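Ribokinase (Cryptococcus neoformans var. grubii serotype A, PDB 6XK2) probably catalyses the ATP- and magnesium-dependent phosphorylation of D-ribose at O-5, giving D-ribose 5-phosphate and ADP. Local coordinates at residues L16-V21 against L141-E146; D24-L29 against A104-A109; T167-P172 against W191-E196. All coordinates share one frame; numbering follows the deposited sequence.

Interaction 1: L16-V21 against L141-E146. With EDO (1,2-ethanediol), chain F.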
loop_
_atom_site.group_PDB
_atom_site.type_symbol
_atom_site.label_atom_id
_atom_site.label_comp_id
_atom_site.label_asym_id
_atom_site.label_seq_id
_atom_site.Cartn_x
_atom_site.Cartn_y
_atom_site.Cartn_z
ATOM N N LEU A 16 -27.972 -3.960 -14.949
ATOM C CA LEU A 16 -27.514 -4.411 -13.649
ATOM C C LEU A 16 -26.015 -4.646 -13.761
ATOM O O LEU A 16 -25.568 -5.395 -14.635
ATOM C CB LEU A 16 -28.227 -5.686 -13.209
ATOM C CG LEU A 16 -27.787 -6.125 -11.816
ATOM C CD1 LEU A 16 -28.412 -5.172 -10.824
ATOM C CD2 LEU A 16 -28.190 -7.532 -11.509
ATOM N N VAL A 17 -25.239 -3.963 -12.923
ATOM C CA VAL A 17 -23.810 -4.209 -12.824
ATOM C C VAL A 17 -23.590 -5.064 -11.593
ATOM O O VAL A 17 -23.911 -4.656 -10.469
ATOM C CB VAL A 17 -23.006 -2.898 -12.766
ATOM C CG1 VAL A 17 -21.518 -3.189 -12.544
ATOM C CG2 VAL A 17 -23.183 -2.121 -14.067
ATOM N N ARG A 18 -23.074 -6.263 -11.804
ATOM C CA ARG A 18 -22.679 -7.148 -10.717
ATOM C C ARG A 18 -21.158 -7.068 -10.605
ATOM O O ARG A 18 -20.439 -7.589 -11.461
ATOM C CB ARG A 18 -23.148 -8.581 -10.971
ATOM C CG ARG A 18 -22.637 -9.568 -9.943
ATOM C CD ARG A 18 -23.352 -9.406 -8.602
ATOM N NE ARG A 18 -22.768 -10.277 -7.586
ATOM C CZ ARG A 18 -21.947 -9.881 -6.605
ATOM N NH1 ARG A 18 -21.600 -8.608 -6.461
ATOM N NH2 ARG A 18 -21.469 -10.783 -5.758
ATOM N N GLY A 19 -20.668 -6.404 -9.565
ATOM C CA GLY A 19 -19.243 -6.165 -9.526
ATOM C C GLY A 19 -18.770 -5.544 -8.231
ATOM O O GLY A 19 -19.479 -5.503 -7.222
ATOM N N SER A 20 -17.549 -5.052 -8.294
ATOM C CA SER A 20 -16.763 -4.695 -7.135
ATOM C C SER A 20 -16.885 -3.212 -6.826
ATOM O O SER A 20 -17.158 -2.387 -7.705
ATOM C CB SER A 20 -15.304 -5.013 -7.392
ATOM O OG SER A 20 -14.944 -4.503 -8.671
ATOM N N VAL A 21 -16.662 -2.888 -5.557
ATOM C CA VAL A 21 -16.370 -1.527 -5.118
ATOM C C VAL A 21 -15.042 -1.553 -4.378
ATOM O O VAL A 21 -14.831 -2.401 -3.503
ATOM C CB VAL A 21 -17.493 -0.954 -4.230
ATOM C CG1 VAL A 21 -17.170 0.478 -3.836
ATOM C CG2 VAL A 21 -18.846 -1.055 -4.942
ATOM N N LEU A 141 -26.693 -6.880 -18.630
ATOM C CA LEU A 141 -25.928 -7.380 -17.492
ATOM C C LEU A 141 -24.451 -7.142 -17.774
ATOM O O LEU A 141 -23.941 -7.540 -18.826
ATOM C CB LEU A 141 -26.184 -8.885 -17.228
ATOM C CG LEU A 141 -25.194 -9.509 -16.222
ATOM C CD1 LEU A 141 -25.467 -8.991 -14.837
ATOM C CD2 LEU A 141 -25.151 -11.030 -16.204
ATOM N N LEU A 142 -23.780 -6.457 -16.857
ATOM C CA LEU A 142 -22.366 -6.126 -16.971
ATOM C C LEU A 142 -21.609 -6.759 -15.807
ATOM O O LEU A 142 -21.997 -6.593 -14.642
ATOM C CB LEU A 142 -22.173 -4.609 -16.987
ATOM C CG LEU A 142 -20.753 -4.059 -17.101
ATOM C CD1 LEU A 142 -19.970 -4.629 -18.269
ATOM C CD2 LEU A 142 -20.789 -2.532 -17.154
ATOM N N VAL A 143 -20.531 -7.475 -16.118
ATOM C CA VAL A 143 -19.801 -8.229 -15.108
ATOM C C VAL A 143 -18.308 -8.156 -15.386
ATOM O O VAL A 143 -17.866 -8.022 -16.531
ATOM C CB VAL A 143 -20.261 -9.705 -15.041
ATOM C CG1 VAL A 143 -21.541 -9.832 -14.194
ATOM C CG2 VAL A 143 -20.470 -10.276 -16.451
ATOM N N GLN A 144 -17.527 -8.264 -14.319
ATOM C CA GLN A 144 -16.077 -8.338 -14.428
ATOM C C GLN A 144 -15.613 -9.537 -13.627
ATOM O O GLN A 144 -16.300 -10.560 -13.591
ATOM C CB GLN A 144 -15.397 -7.058 -13.951
ATOM C CG GLN A 144 -16.019 -5.815 -14.519
ATOM C CD GLN A 144 -17.220 -5.371 -13.723
ATOM O OE1 GLN A 144 -17.345 -5.695 -12.530
ATOM N NE2 GLN A 144 -18.109 -4.615 -14.366
ATOM N N ASN A 145 -14.444 -9.456 -13.014
ATOM C CA ASN A 145 -13.970 -10.596 -12.241
ATOM C C ASN A 145 -13.428 -10.176 -10.881
ATOM O O ASN A 145 -12.531 -10.824 -10.336
ATOM C CB ASN A 145 -12.933 -11.390 -13.032
ATOM C CG ASN A 145 -12.620 -12.739 -12.396
ATOM O OD1 ASN A 145 -13.483 -13.367 -11.770
ATOM N ND2 ASN A 145 -11.379 -13.187 -12.552
ATOM N N GLU A 146 -13.956 -9.106 -10.304
ATOM C CA GLU A 146 -13.478 -8.658 -9.002
ATOM C C GLU A 146 -14.384 -9.108 -7.856
ATOM O O GLU A 146 -14.168 -8.720 -6.703
ATOM C CB GLU A 146 -13.314 -7.144 -9.015
ATOM C CG GLU A 146 -12.029 -6.748 -9.675
ATOM C CD GLU A 146 -11.746 -5.267 -9.646
ATOM O OE1 GLU A 146 -12.599 -4.478 -9.170
ATOM O OE2 GLU A 146 -10.649 -4.896 -10.105
HETATM C C1 EDO F . -8.810 -1.975 -10.041
HETATM O O1 EDO F . -10.159 -2.298 -10.379
HETATM C C2 EDO F . -8.862 -0.665 -9.264
HETATM O O2 EDO F . -10.028 -0.686 -8.429
HETATM O O HOH W 1 -18.461 -9.284 -12.117
#
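Two backbone hydrogen bonds join the parallel strands 16-18 and 141-143: Leu-142 N gives to Leu-16 O at 3.0 Å, and Arg-18 N to Leu-142 O at 3.1 Å. Farther along, a water bridges the segments, donating a hydrogen bond to Arg-18 O and accepting one from Gln-144 N.

Apolar contacts lie on both faces of this sheet. On one, Val-17 and Leu-142 run side by side, CG2 of the valine 3.9 Å from CD2 of the leucine, against helix 51-61. On the other, Val-143 CG1 touches Arg-18 CB at 3.8 Å, while the arginine chain bends at chi2 (73°) and carries its guanidinium away to Asp-69 O and Ser-151 OG.

Polar side chains meet farther along the two segments. Gln-144 folds back at chi2 (84°), which lays OE1 over Gly-19 CA at 3.6 Å; its NE2 is held by Gln-55. Ser-20 OG donates to Glu-146 OE1 in a bond modelled so short that its exact length is doubtful, and the same carboxylate oxygen also accepts from Lys-51 N. OE2 accepts a hydrogen bond from O1 of an ethanediol at 2.7 Å. This ethanediol is also hydrogen-bonded to Asp-24 and Asn-22, so it probably occupies part of the sugar pocket. Central parallel strands whose C-terminal loops carry predicted substrate-binding residues such as Glu-146 are characteristic of the PfkB (ribokinase) fold.

Interaction 2: D24-L29 against A104-A109. With EDO (1,2-ethanediol), chain F.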
loop_
_atom_site.group_PDB
_atom_site.type_symbol
_atom_site.label_atom_id
_atom_site.label_comp_id
_atom_site.label_asym_id
_atom_site.label_seq_id
_atom_site.Cartn_x
_atom_site.Cartn_y
_atom_site.Cartn_z
ATOM N N ASP A 24 -9.372 2.820 -3.843
ATOM C CA ASP A 24 -8.101 2.734 -4.551
ATOM C C ASP A 24 -7.063 3.607 -3.851
ATOM O O ASP A 24 -7.293 4.798 -3.597
ATOM C CB ASP A 24 -8.244 3.190 -6.002
ATOM C CG ASP A 24 -8.993 2.207 -6.872
ATOM O OD1 ASP A 24 -9.339 1.088 -6.409
ATOM O OD2 ASP A 24 -9.233 2.560 -8.053
ATOM N N GLU A 25 -5.899 3.035 -3.594
ATOM C CA GLU A 25 -4.785 3.788 -3.040
ATOM C C GLU A 25 -3.671 3.810 -4.075
ATOM O O GLU A 25 -3.022 2.786 -4.317
ATOM C CB GLU A 25 -4.334 3.165 -1.726
ATOM C CG GLU A 25 -5.199 3.596 -0.553
ATOM C CD GLU A 25 -4.873 2.851 0.734
ATOM O OE1 GLU A 25 -4.359 1.713 0.627
ATOM O OE2 GLU A 25 -5.162 3.377 1.843
ATOM N N PHE A 26 -3.448 4.984 -4.672
ATOM C CA PHE A 26 -2.373 5.193 -5.640
ATOM C C PHE A 26 -1.121 5.688 -4.910
ATOM O O PHE A 26 -1.055 6.847 -4.485
ATOM C CB PHE A 26 -2.790 6.201 -6.712
ATOM C CG PHE A 26 -3.846 5.707 -7.637
ATOM C CD1 PHE A 26 -3.505 5.018 -8.784
ATOM C CD2 PHE A 26 -5.186 5.942 -7.373
ATOM C CE1 PHE A 26 -4.483 4.553 -9.649
ATOM C CE2 PHE A 26 -6.171 5.479 -8.230
ATOM C CZ PHE A 26 -5.822 4.786 -9.371
ATOM N N PHE A 27 -0.102 4.831 -4.830
ATOM C CA PHE A 27 1.198 5.209 -4.295
ATOM C C PHE A 27 2.080 5.618 -5.459
ATOM O O PHE A 27 2.403 4.796 -6.321
ATOM C CB PHE A 27 1.857 4.072 -3.512
ATOM C CG PHE A 27 1.153 3.723 -2.240
ATOM C CD1 PHE A 27 1.530 4.310 -1.046
ATOM C CD2 PHE A 27 0.097 2.829 -2.241
ATOM C CE1 PHE A 27 0.879 4.005 0.129
ATOM C CE2 PHE A 27 -0.556 2.519 -1.075
ATOM C CZ PHE A 27 -0.162 3.103 0.114
ATOM N N HIS A 28 2.487 6.881 -5.463
ATOM C CA HIS A 28 3.322 7.405 -6.528
ATOM C C HIS A 28 4.769 7.024 -6.250
ATOM O O HIS A 28 5.313 7.355 -5.194
ATOM C CB HIS A 28 3.115 8.912 -6.640
ATOM C CG HIS A 28 1.693 9.275 -6.947
ATOM N ND1 HIS A 28 1.160 9.203 -8.219
ATOM C CD2 HIS A 28 0.684 9.691 -6.142
ATOM C CE1 HIS A 28 -0.115 9.555 -8.181
ATOM N NE2 HIS A 28 -0.431 9.852 -6.932
ATOM N N LEU A 29 5.365 6.274 -7.172
ATOM C CA LEU A 29 6.690 5.700 -7.026
ATOM C C LEU A 29 7.539 6.006 -8.250
ATOM O O LEU A 29 7.008 6.205 -9.347
ATOM C CB LEU A 29 6.600 4.180 -6.830
ATOM C CG LEU A 29 6.145 3.670 -5.466
ATOM C CD1 LEU A 29 5.723 2.193 -5.540
ATOM C CD2 LEU A 29 7.278 3.852 -4.461
ATOM N N ALA A 104 -7.695 -1.629 -3.588
ATOM C CA ALA A 104 -6.644 -1.800 -4.574
ATOM C C ALA A 104 -5.442 -0.982 -4.110
ATOM O O ALA A 104 -5.554 0.239 -3.912
ATOM C CB ALA A 104 -7.115 -1.360 -5.958
ATOM N N VAL A 105 -4.317 -1.660 -3.889
ATOM C CA VAL A 105 -3.045 -0.994 -3.643
ATOM C C VAL A 105 -2.329 -0.903 -4.985
ATOM O O VAL A 105 -1.864 -1.913 -5.525
ATOM C CB VAL A 105 -2.205 -1.750 -2.607
ATOM C CG1 VAL A 105 -0.883 -1.006 -2.343
ATOM C CG2 VAL A 105 -3.003 -1.927 -1.316
ATOM N N ILE A 106 -2.237 0.304 -5.528
ATOM C CA ILE A 106 -1.748 0.511 -6.882
ATOM C C ILE A 106 -0.435 1.271 -6.822
ATOM O O ILE A 106 -0.370 2.381 -6.280
ATOM C CB ILE A 106 -2.777 1.251 -7.747
ATOM C CG1 ILE A 106 -4.122 0.513 -7.703
ATOM C CG2 ILE A 106 -2.258 1.392 -9.166
ATOM C CD1 ILE A 106 -5.333 1.414 -7.590
ATOM N N GLN A 107 0.602 0.679 -7.401
ATOM C CA GLN A 107 1.858 1.368 -7.630
ATOM C C GLN A 107 1.745 2.106 -8.956
ATOM O O GLN A 107 1.669 1.478 -10.013
ATOM C CB GLN A 107 3.028 0.388 -7.660
ATOM C CG GLN A 107 3.186 -0.465 -6.427
ATOM C CD GLN A 107 4.338 -1.431 -6.569
ATOM O OE1 GLN A 107 5.466 -1.029 -6.843
ATOM N NE2 GLN A 107 4.063 -2.712 -6.383
ATOM N N SER A 108 1.746 3.435 -8.895
ATOM C CA SER A 108 1.693 4.292 -10.074
ATOM C C SER A 108 3.103 4.818 -10.309
ATOM O O SER A 108 3.560 5.744 -9.628
ATOM C CB SER A 108 0.688 5.421 -9.864
ATOM O OG SER A 108 0.595 6.268 -11.000
ATOM N N ALA A 109 3.803 4.223 -11.267
ATOM C CA ALA A 109 5.201 4.566 -11.453
ATOM C C ALA A 109 5.331 5.818 -12.306
ATOM O O ALA A 109 4.474 6.115 -13.145
ATOM C CB ALA A 109 5.960 3.416 -12.113
HETATM C C1 EDO F . -8.810 -1.975 -10.041
HETATM O O1 EDO F . -10.159 -2.298 -10.379
HETATM C C2 EDO F . -8.862 -0.665 -9.264
HETATM O O2 EDO F . -10.028 -0.686 -8.429
#
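Phe-26 and Ile-106 lie side by side and point the same way, on the sheet face they share with Asp-24 and Ala-104. Ile-106 CD1 sits over one face of the phenyl ring, 4.0 Å from its centroid and 18° off the normal, a CH-pi contact. Chi1 (-54°) and chi2 (138°) of the isoleucine together also bring CD1 to 3.8 Å from Asp-24 CB. Ser-108 CB approaches the ring edge.

On the opposite face, Phe-27 crosses Val-105 obliquely, its CE2 3.8 Å from CG1 of the valine. Leu-29 likewise slants across Gln-107, with CD1 3.5 Å from OE1, an oxygen that accepts a bond from Val-33 N. Five backbone hydrogen bonds fix the parallel pairing, from Glu-25 N to Ala-104 O (2.8 Å) through to Leu-29 N to Ser-108 O (3.1 Å), the last meeting its carbonyl from above the plane.

The two faces differ in chemistry. Asp-24, predicted to bind the substrate, accepts a hydrogen bond at OD1 from ethanediol O2 (2.8 Å). Glu-25, Phe-27 and Leu-29 face the second subunit, where Glu-25 OE2 pairs with Arg-103 of that subunit and OE1 with Arg-103 of its own chain, implying a dimer interface that combines apolar packing with a carboxylate bridged between the Arg-103 side chains of the two subunits.

Interaction 3: T167-P172 against W191-E196. With ADP (adenosine-5'-diphosphate), chain E.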
loop_
_atom_site.group_PDB
_atom_site.type_symbol
_atom_site.label_atom_id
_atom_site.label_comp_id
_atom_site.label_asym_id
_atom_site.label_seq_id
_atom_site.Cartn_x
_atom_site.Cartn_y
_atom_site.Cartn_z
ATOM N N THR A 167 -28.937 -9.000 -22.744
ATOM C CA THR A 167 -27.659 -8.679 -23.372
ATOM C C THR A 167 -26.606 -8.538 -22.276
ATOM O O THR A 167 -26.645 -7.596 -21.481
ATOM C CB THR A 167 -27.775 -7.390 -24.175
ATOM O OG1 THR A 167 -28.630 -7.607 -25.295
ATOM C CG2 THR A 167 -26.401 -6.930 -24.657
ATOM N N SER A 168 -25.677 -9.473 -22.205
ATOM C CA SER A 168 -24.716 -9.500 -21.121
ATOM C C SER A 168 -23.313 -9.264 -21.671
ATOM O O SER A 168 -22.935 -9.833 -22.704
ATOM C CB SER A 168 -24.824 -10.807 -20.340
ATOM O OG SER A 168 -24.626 -11.899 -21.198
ATOM N N VAL A 169 -22.573 -8.395 -20.979
ATOM C CA VAL A 169 -21.265 -7.884 -21.371
ATOM C C VAL A 169 -20.259 -8.270 -20.293
ATOM O O VAL A 169 -20.551 -8.151 -19.100
ATOM C CB VAL A 169 -21.318 -6.348 -21.538
ATOM C CG1 VAL A 169 -20.004 -5.817 -22.057
ATOM C CG2 VAL A 169 -22.492 -5.950 -22.457
ATOM N N PHE A 170 -19.081 -8.734 -20.708
ATOM C CA PHE A 170 -18.098 -9.284 -19.780
ATOM C C PHE A 170 -16.733 -8.631 -19.986
ATOM O O PHE A 170 -16.241 -8.542 -21.118
ATOM C CB PHE A 170 -18.014 -10.805 -19.953
ATOM C CG PHE A 170 -17.036 -11.481 -19.040
ATOM C CD1 PHE A 170 -16.959 -11.143 -17.691
ATOM C CD2 PHE A 170 -16.236 -12.514 -19.511
ATOM C CE1 PHE A 170 -16.068 -11.788 -16.840
ATOM C CE2 PHE A 170 -15.339 -13.168 -18.663
ATOM C CZ PHE A 170 -15.258 -12.802 -17.328
ATOM N N ASN A 171 -16.131 -8.166 -18.893
ATOM C CA ASN A 171 -14.783 -7.587 -18.921
ATOM C C ASN A 171 -13.934 -8.416 -17.969
ATOM O O ASN A 171 -14.017 -8.239 -16.743
ATOM C CB ASN A 171 -14.805 -6.109 -18.523
ATOM C CG ASN A 171 -13.417 -5.469 -18.502
ATOM O OD1 ASN A 171 -13.076 -4.710 -17.593
ATOM N ND2 ASN A 171 -12.607 -5.789 -19.501
ATOM N N PRO A 172 -13.123 -9.349 -18.469
ATOM C CA PRO A 172 -12.458 -10.319 -17.560
ATOM C C PRO A 172 -11.256 -9.726 -16.823
ATOM O O PRO A 172 -10.094 -9.981 -17.102
ATOM C CB PRO A 172 -12.065 -11.453 -18.513
ATOM C CG PRO A 172 -11.814 -10.757 -19.818
ATOM C CD PRO A 172 -12.811 -9.613 -19.885
ATOM N N TRP A 191 -21.200 -9.637 -25.415
ATOM C CA TRP A 191 -20.003 -8.852 -25.691
ATOM C C TRP A 191 -18.875 -9.191 -24.726
ATOM O O TRP A 191 -19.078 -9.280 -23.511
ATOM C CB TRP A 191 -20.302 -7.358 -25.609
ATOM C CG TRP A 191 -21.064 -6.870 -26.766
ATOM C CD1 TRP A 191 -22.401 -6.631 -26.814
ATOM C CD2 TRP A 191 -20.547 -6.544 -28.065
ATOM N NE1 TRP A 191 -22.752 -6.180 -28.058
ATOM C CE2 TRP A 191 -21.634 -6.114 -28.847
ATOM C CE3 TRP A 191 -19.270 -6.563 -28.636
ATOM C CZ2 TRP A 191 -21.489 -5.707 -30.172
ATOM C CZ3 TRP A 191 -19.128 -6.162 -29.954
ATOM C CH2 TRP A 191 -20.233 -5.737 -30.706
ATOM N N LEU A 192 -17.686 -9.360 -25.281
ATOM C CA LEU A 192 -16.458 -9.494 -24.524
ATOM C C LEU A 192 -15.650 -8.226 -24.772
ATOM O O LEU A 192 -15.406 -7.868 -25.931
ATOM C CB LEU A 192 -15.692 -10.738 -24.962
ATOM C CG LEU A 192 -14.285 -10.928 -24.404
ATOM C CD1 LEU A 192 -14.330 -11.419 -22.955
ATOM C CD2 LEU A 192 -13.470 -11.847 -25.293
ATOM N N ILE A 193 -15.296 -7.517 -23.700
ATOM C CA ILE A 193 -14.450 -6.331 -23.782
ATOM C C ILE A 193 -13.115 -6.625 -23.102
ATOM O O ILE A 193 -13.069 -6.932 -21.904
ATOM C CB ILE A 193 -15.109 -5.103 -23.143
ATOM C CG1 ILE A 193 -16.493 -4.856 -23.727
ATOM C CG2 ILE A 193 -14.212 -3.872 -23.342
ATOM C CD1 ILE A 193 -17.208 -3.696 -23.052
ATOM N N VAL A 194 -12.026 -6.466 -23.857
ATOM C CA VAL A 194 -10.679 -6.767 -23.401
ATOM C C VAL A 194 -9.710 -5.756 -23.998
ATOM O O VAL A 194 -10.028 -5.042 -24.954
ATOM C CB VAL A 194 -10.233 -8.194 -23.791
ATOM C CG1 VAL A 194 -11.002 -9.228 -22.988
ATOM C CG2 VAL A 194 -10.384 -8.408 -25.297
ATOM N N ASN A 195 -8.510 -5.695 -23.418
ATOM C CA ASN A 195 -7.392 -5.023 -24.059
ATOM C C ASN A 195 -6.543 -6.081 -24.757
ATOM O O ASN A 195 -6.858 -7.269 -24.720
ATOM C CB ASN A 195 -6.591 -4.182 -23.047
ATOM C CG ASN A 195 -6.093 -4.989 -21.850
ATOM O OD1 ASN A 195 -5.501 -6.059 -21.997
ATOM N ND2 ASN A 195 -6.328 -4.462 -20.654
ATOM N N GLU A 196 -5.458 -5.653 -25.409
ATOM C CA GLU A 196 -4.687 -6.615 -26.192
ATOM C C GLU A 196 -4.037 -7.668 -25.302
ATOM O O GLU A 196 -3.933 -8.831 -25.705
ATOM C CB GLU A 196 -3.646 -5.906 -27.076
ATOM C CG GLU A 196 -2.472 -5.235 -26.365
ATOM C CD GLU A 196 -2.741 -3.772 -26.025
ATOM O OE1 GLU A 196 -3.922 -3.401 -25.815
ATOM O OE2 GLU A 196 -1.760 -2.992 -25.971
HETATM P PB ADP E . -7.658 -0.415 -20.470
HETATM O O1B ADP E . -6.407 -1.114 -21.046
HETATM O O2B ADP E . -7.293 0.349 -19.142
HETATM O O3B ADP E . -8.813 -1.363 -20.291
HETATM P PA ADP E . -7.215 1.503 -22.647
HETATM O O1A ADP E . -5.831 1.819 -22.185
HETATM O O2A ADP E . -7.207 0.605 -23.909
HETATM O O3A ADP E . -8.015 0.765 -21.483
HETATM O "O5'" ADP E . -8.163 2.792 -22.847
HETATM C "C5'" ADP E . -9.489 2.722 -23.414
HETATM C "C4'" ADP E . -9.676 3.865 -24.380
HETATM O "O4'" ADP E . -9.279 5.109 -23.763
HETATM C "C3'" ADP E . -8.839 3.781 -25.646
HETATM O "O3'" ADP E . -9.443 2.919 -26.599
HETATM C "C2'" ADP E . -8.800 5.242 -26.087
HETATM O "O2'" ADP E . -9.981 5.604 -26.790
HETATM C "C1'" ADP E . -8.683 5.956 -24.734
HETATM N N9 ADP E . -7.300 6.204 -24.336
HETATM C C8 ADP E . -6.529 5.443 -23.502
HETATM N N7 ADP E . -5.284 5.853 -23.399
HETATM C C5 ADP E . -5.241 6.963 -24.220
HETATM C C6 ADP E . -4.204 7.860 -24.551
HETATM N N6 ADP E . -2.956 7.757 -24.078
HETATM N N1 ADP E . -4.496 8.879 -25.389
HETATM C C2 ADP E . -5.740 8.987 -25.861
HETATM N N3 ADP E . -6.798 8.203 -25.630
HETATM C C4 ADP E . -6.478 7.207 -24.800
#
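Phe-170 and Leu-192 pack side by side in a parallel beta-alpha-beta unit formed by strand 167-170, helix 178-182 and strand 191-195. Phe-170 CD2 lies 4.1 Å from Leu-192 CD1, a methyl that also touches Pro-172. On the other face of the sheet, Val-169 CG1 reaches Ile-193 CD1 at 3.6 Å. Pro-172 crosses Val-194 at about a right angle, CG against CG1 at 3.6 Å, and its own N stands over the centre of the Phe-170 ring.

Three backbone hydrogen bonds set this register: Trp-191 N to Ser-168 O, Phe-170 N to Trp-191 O, and the nearly straight Ile-193 N to Phe-170 O (2.9 Å, 175°). After the strand ends, Asn-171 continues the pairing with its side chain. A chi1 of 179° swings its amide towards strand 191-195, where ND2 donates to Ile-193 O at 2.7 Å from above that carbonyl's plane, the oxygen lying near the asparagine's amide plane; Gln-55 holds OD1.

Farther out, Phe-184 stacks on Phe-170, and Phe-287 of helix 279-292 meets Trp-191 edge-to-face. Strand 191-195 delivers Asn-195 to the nucleotide site as the N-cap of the next helix: OD1 accepts from Glu-198 N, while ND2 makes a weak hydrogen bond, 3.4 Å long, to ADP O1B.

Overall arrangement
Interactions 1 and 3 belong to the large mixed sheet, where strands 15-18, 140-143, 167-170 and 191-195 lie in that order; their centres are 11 Å apart, and probable backbone hydrogen bonds between 140-143 and 167-170 join them directly. Interaction 2 lies in the separate four-stranded sheet, its centre 22 Å from that of interaction 1 and 25 Å from that of interaction 3. The chain passes straight from 16-21 into 24-29, then completes interaction 2 before interaction 1, with interaction 3 following. A single ethanediol touches both interactions 1 and 2, consistent with a sugar pocket between the two sheets, while interaction 3 leads to the bound ADP.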